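Local coordinates for lipid Binding Protein (Caenorhabditis elegans, PDB 6C1Z) that binds unsaturated fatty acids, oleic acid among them, and carries them from the lysosome to the nucleus, where it activates transcription of longevity-promoting genes, at residues A[9-20]-A[129-138]. Numbering follows the deposited sequence.
With SO4 (sulfate ion), chain C.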
# COMPACT_ATOMS: atom_id res chain seq x y z
N ILE A 9 5.30 5.31 -12.26
CA ILE A 9 4.16 6.16 -12.59
C ILE A 9 3.28 5.47 -13.62
O ILE A 9 3.76 4.99 -14.65
CB ILE A 9 4.65 7.53 -13.07
CG1 ILE A 9 5.25 8.29 -11.89
CG2 ILE A 9 3.51 8.32 -13.73
CD1 ILE A 9 6.01 9.50 -12.26
N GLY A 10 1.99 5.40 -13.33
CA GLY A 10 1.02 4.85 -14.26
C GLY A 10 -0.10 4.19 -13.50
O GLY A 10 -0.28 4.41 -12.31
N ARG A 11 -0.84 3.34 -14.21
CA ARG A 11 -2.00 2.65 -13.68
C ARG A 11 -1.74 1.15 -13.75
O ARG A 11 -1.26 0.65 -14.76
CB ARG A 11 -3.27 3.05 -14.46
CG ARG A 11 -3.82 4.44 -14.06
CD ARG A 11 -4.85 5.03 -15.03
NE ARG A 11 -6.08 4.25 -15.07
CZ ARG A 11 -7.10 4.40 -14.23
NH1 ARG A 11 -7.06 5.30 -13.26
NH2 ARG A 11 -8.17 3.62 -14.37
N TRP A 12 -2.10 0.44 -12.68
CA TRP A 12 -1.71 -0.94 -12.44
C TRP A 12 -2.93 -1.72 -11.97
O TRP A 12 -3.71 -1.23 -11.15
CB TRP A 12 -0.62 -0.97 -11.35
CG TRP A 12 0.64 -0.19 -11.66
CD1 TRP A 12 0.91 1.11 -11.31
CD2 TRP A 12 1.81 -0.68 -12.34
NE1 TRP A 12 2.16 1.46 -11.75
CE2 TRP A 12 2.73 0.38 -12.39
CE3 TRP A 12 2.16 -1.91 -12.94
CZ2 TRP A 12 3.99 0.25 -12.96
CZ3 TRP A 12 3.40 -2.02 -13.51
CH2 TRP A 12 4.29 -0.96 -13.53
N LYS A 13 -3.10 -2.94 -12.50
CA LYS A 13 -4.28 -3.77 -12.24
C LYS A 13 -3.84 -5.01 -11.45
O LYS A 13 -2.89 -5.69 -11.84
CB LYS A 13 -4.94 -4.20 -13.55
CG LYS A 13 -5.51 -3.06 -14.36
CD LYS A 13 -6.79 -2.52 -13.77
CE LYS A 13 -7.37 -1.45 -14.66
NZ LYS A 13 -8.76 -1.07 -14.27
N LEU A 14 -4.54 -5.31 -10.34
CA LEU A 14 -4.17 -6.47 -9.54
C LEU A 14 -4.40 -7.76 -10.32
O LEU A 14 -5.49 -7.98 -10.85
CB LEU A 14 -4.99 -6.51 -8.25
CG LEU A 14 -4.59 -7.61 -7.27
CD1 LEU A 14 -3.30 -7.28 -6.57
CD2 LEU A 14 -5.68 -7.89 -6.26
N VAL A 15 -3.38 -8.62 -10.39
CA VAL A 15 -3.49 -9.93 -11.00
C VAL A 15 -3.25 -11.09 -10.04
O VAL A 15 -3.61 -12.23 -10.36
CB VAL A 15 -2.59 -10.07 -12.25
CG1 VAL A 15 -3.04 -9.09 -13.31
CG2 VAL A 15 -1.14 -9.85 -11.89
N HIS A 16 -2.63 -10.88 -8.88
CA HIS A 16 -2.44 -11.97 -7.93
C HIS A 16 -2.37 -11.41 -6.52
O HIS A 16 -1.84 -10.32 -6.32
CB HIS A 16 -1.16 -12.77 -8.21
CG HIS A 16 -0.85 -13.78 -7.16
ND1 HIS A 16 -1.47 -15.01 -7.10
CD2 HIS A 16 0.01 -13.74 -6.11
CE1 HIS A 16 -1.00 -15.69 -6.06
NE2 HIS A 16 -0.11 -14.94 -5.45
N SER A 17 -2.87 -12.18 -5.56
CA SER A 17 -2.83 -11.79 -4.16
C SER A 17 -2.68 -13.03 -3.29
O SER A 17 -3.25 -14.09 -3.59
CB SER A 17 -4.11 -11.03 -3.76
OG SER A 17 -4.04 -10.59 -2.42
N GLU A 18 -1.92 -12.87 -2.20
CA GLU A 18 -1.65 -13.93 -1.24
C GLU A 18 -1.72 -13.30 0.15
O GLU A 18 -1.07 -12.29 0.40
CB GLU A 18 -0.24 -14.50 -1.48
CG GLU A 18 -0.06 -15.97 -1.20
CD GLU A 18 1.39 -16.40 -1.38
OE1 GLU A 18 2.30 -15.56 -1.21
OE2 GLU A 18 1.63 -17.59 -1.70
N ASN A 19 -2.51 -13.90 1.04
CA ASN A 19 -2.56 -13.51 2.45
C ASN A 19 -3.12 -12.11 2.69
O ASN A 19 -2.91 -11.52 3.77
CB ASN A 19 -1.19 -13.66 3.13
CG ASN A 19 -0.88 -15.08 3.50
OD1 ASN A 19 -1.69 -15.98 3.31
ND2 ASN A 19 0.32 -15.29 4.02
N PHE A 20 -3.86 -11.52 1.75
CA PHE A 20 -4.39 -10.17 2.00
C PHE A 20 -5.45 -10.18 3.09
O PHE A 20 -5.41 -9.34 4.01
CB PHE A 20 -4.92 -9.54 0.71
CG PHE A 20 -5.39 -8.12 0.87
CD1 PHE A 20 -4.62 -7.16 1.52
CD2 PHE A 20 -6.60 -7.72 0.35
CE1 PHE A 20 -5.04 -5.86 1.64
CE2 PHE A 20 -7.04 -6.41 0.48
CZ PHE A 20 -6.25 -5.48 1.13
N VAL A 129 2.40 -11.69 9.74
CA VAL A 129 1.78 -11.86 8.43
C VAL A 129 2.45 -10.98 7.38
O VAL A 129 2.62 -9.77 7.58
CB VAL A 129 0.27 -11.59 8.46
CG1 VAL A 129 -0.35 -11.82 7.05
CG2 VAL A 129 -0.39 -12.47 9.50
N ILE A 130 2.80 -11.58 6.25
CA ILE A 130 3.15 -10.85 5.04
C ILE A 130 2.15 -11.20 3.95
O ILE A 130 1.95 -12.38 3.63
CB ILE A 130 4.58 -11.16 4.58
CG1 ILE A 130 5.58 -10.62 5.59
CG2 ILE A 130 4.85 -10.53 3.21
CD1 ILE A 130 6.98 -11.05 5.31
N CYS A 131 1.56 -10.17 3.36
CA CYS A 131 0.69 -10.27 2.19
C CYS A 131 1.53 -9.90 0.97
O CYS A 131 2.32 -8.97 1.02
CB CYS A 131 -0.51 -9.31 2.32
SG CYS A 131 -1.33 -8.88 0.76
N ARG A 132 1.32 -10.62 -0.14
CA ARG A 132 2.02 -10.35 -1.39
C ARG A 132 0.99 -10.07 -2.48
O ARG A 132 0.01 -10.79 -2.60
CB ARG A 132 2.90 -11.55 -1.81
CG ARG A 132 3.91 -11.99 -0.78
CD ARG A 132 4.66 -13.27 -1.19
NE ARG A 132 5.72 -13.55 -0.23
CZ ARG A 132 6.84 -12.86 -0.16
NH1 ARG A 132 7.05 -11.86 -1.01
NH2 ARG A 132 7.75 -13.16 0.76
N ARG A 133 1.20 -9.00 -3.22
CA ARG A 133 0.32 -8.64 -4.32
C ARG A 133 1.15 -8.33 -5.55
O ARG A 133 2.28 -7.84 -5.45
CB ARG A 133 -0.59 -7.49 -3.96
CG ARG A 133 -1.89 -8.05 -3.38
CD ARG A 133 -2.42 -7.27 -2.24
NE ARG A 133 -3.50 -6.38 -2.63
CZ ARG A 133 -4.77 -6.75 -2.78
NH1 ARG A 133 -5.13 -8.00 -2.65
NH2 ARG A 133 -5.68 -5.85 -3.11
N GLU A 134 0.59 -8.65 -6.71
CA GLU A 134 1.23 -8.41 -7.99
C GLU A 134 0.24 -7.72 -8.92
O GLU A 134 -0.93 -8.13 -9.01
CB GLU A 134 1.69 -9.74 -8.57
CG GLU A 134 2.36 -9.65 -9.91
CD GLU A 134 2.72 -11.02 -10.44
OE1 GLU A 134 1.82 -11.88 -10.51
OE2 GLU A 134 3.90 -11.23 -10.77
N PHE A 135 0.72 -6.70 -9.64
CA PHE A 135 -0.06 -5.89 -10.56
C PHE A 135 0.61 -5.84 -11.92
O PHE A 135 1.84 -5.95 -12.04
CB PHE A 135 -0.12 -4.42 -10.09
CG PHE A 135 -0.78 -4.19 -8.75
CD1 PHE A 135 -0.14 -4.50 -7.56
CD2 PHE A 135 -2.05 -3.62 -8.67
CE1 PHE A 135 -0.74 -4.26 -6.36
CE2 PHE A 135 -2.67 -3.39 -7.47
CZ PHE A 135 -2.01 -3.71 -6.31
N VAL A 136 -0.21 -5.68 -12.96
CA VAL A 136 0.28 -5.47 -14.32
C VAL A 136 -0.13 -4.07 -14.79
O VAL A 136 -1.13 -3.50 -14.34
CB VAL A 136 -0.24 -6.53 -15.32
CG1 VAL A 136 0.14 -7.90 -14.86
CG2 VAL A 136 -1.75 -6.40 -15.52
N LYS A 137 0.66 -3.52 -15.70
CA LYS A 137 0.36 -2.20 -16.23
C LYS A 137 -0.98 -2.21 -16.96
O LYS A 137 -1.25 -3.10 -17.78
CB LYS A 137 1.47 -1.78 -17.19
CG LYS A 137 1.66 -0.27 -17.31
CD LYS A 137 2.12 0.33 -15.99
CE LYS A 137 2.41 1.82 -16.12
NZ LYS A 137 3.61 2.07 -16.97
N GLU A 138 -1.84 -1.24 -16.64
CA GLU A 138 -3.14 -1.13 -17.30
C GLU A 138 -2.96 -1.01 -18.80
O GLU A 138 -2.66 0.06 -19.32
CB GLU A 138 -3.91 0.09 -16.78
CG GLU A 138 -5.40 0.09 -17.10
CD GLU A 138 -6.10 1.33 -16.58
OE1 GLU A 138 -5.53 2.43 -16.76
OE2 GLU A 138 -7.21 1.23 -16.01
S SO4 C . -6.15 -13.14 -0.58
O1 SO4 C . -7.03 -12.51 -1.56
O2 SO4 C . -4.82 -12.56 -0.77
O3 SO4 C . -6.65 -12.94 0.76
O4 SO4 C . -6.11 -14.57 -0.91
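Strands 10-18 and 129-137 pair antiparallel, with K13/V136, H16/E134 and E18/R132 as hydrogen-bonded pairs and a classic bulge at V15 and H16, whose amides both donate to E134 O (2.9 Å from V15 N). W12, L14, S17, R133 and F135 share one face. There the R133 guanidinium is sandwiched: L14 CD2 rests on one side and the F20 ring lies across the other, a cation-pi stack with planes 28° apart and R133 CZ 3.9 Å from the ring centroid. In the guanidinium plane R133 NH1 donates to S17 OG at 2.8 Å, which helps hold the group's rotation; NE makes a weak hydrogen bond to Y124 OH. S17 OG in turn donates to a sulfate oxygen, O2, which also accepts from F20 N (2.9 Å) at the start of helix 20-27; the ion probably comes from the crystallisation liquor. L14 CG, anti to its own N (chi1 -174°), sends CD1 over the F135 ring, 4.0 Å from the centroid. Further along, K137 bends at chi2 and sets CD over the face of the six-membered ring of W12, a CH-pi contact 3.4 Å from its centroid. At the chain end E138 continues the pairing through its N to R11 O. R11 grips the E138 carboxylate side-on, NE facing OE1 and NH2 facing OE2, while K13 NZ adds a salt bridge to OE2 and hydrogen-bonds to T43 OG1. V136, on the face away from F135, sets CG2 3.7 Å from V15 CG1. Joining first and last strands in this way closes the beta barrel of the fatty acid-binding protein fold, beside its helical lid.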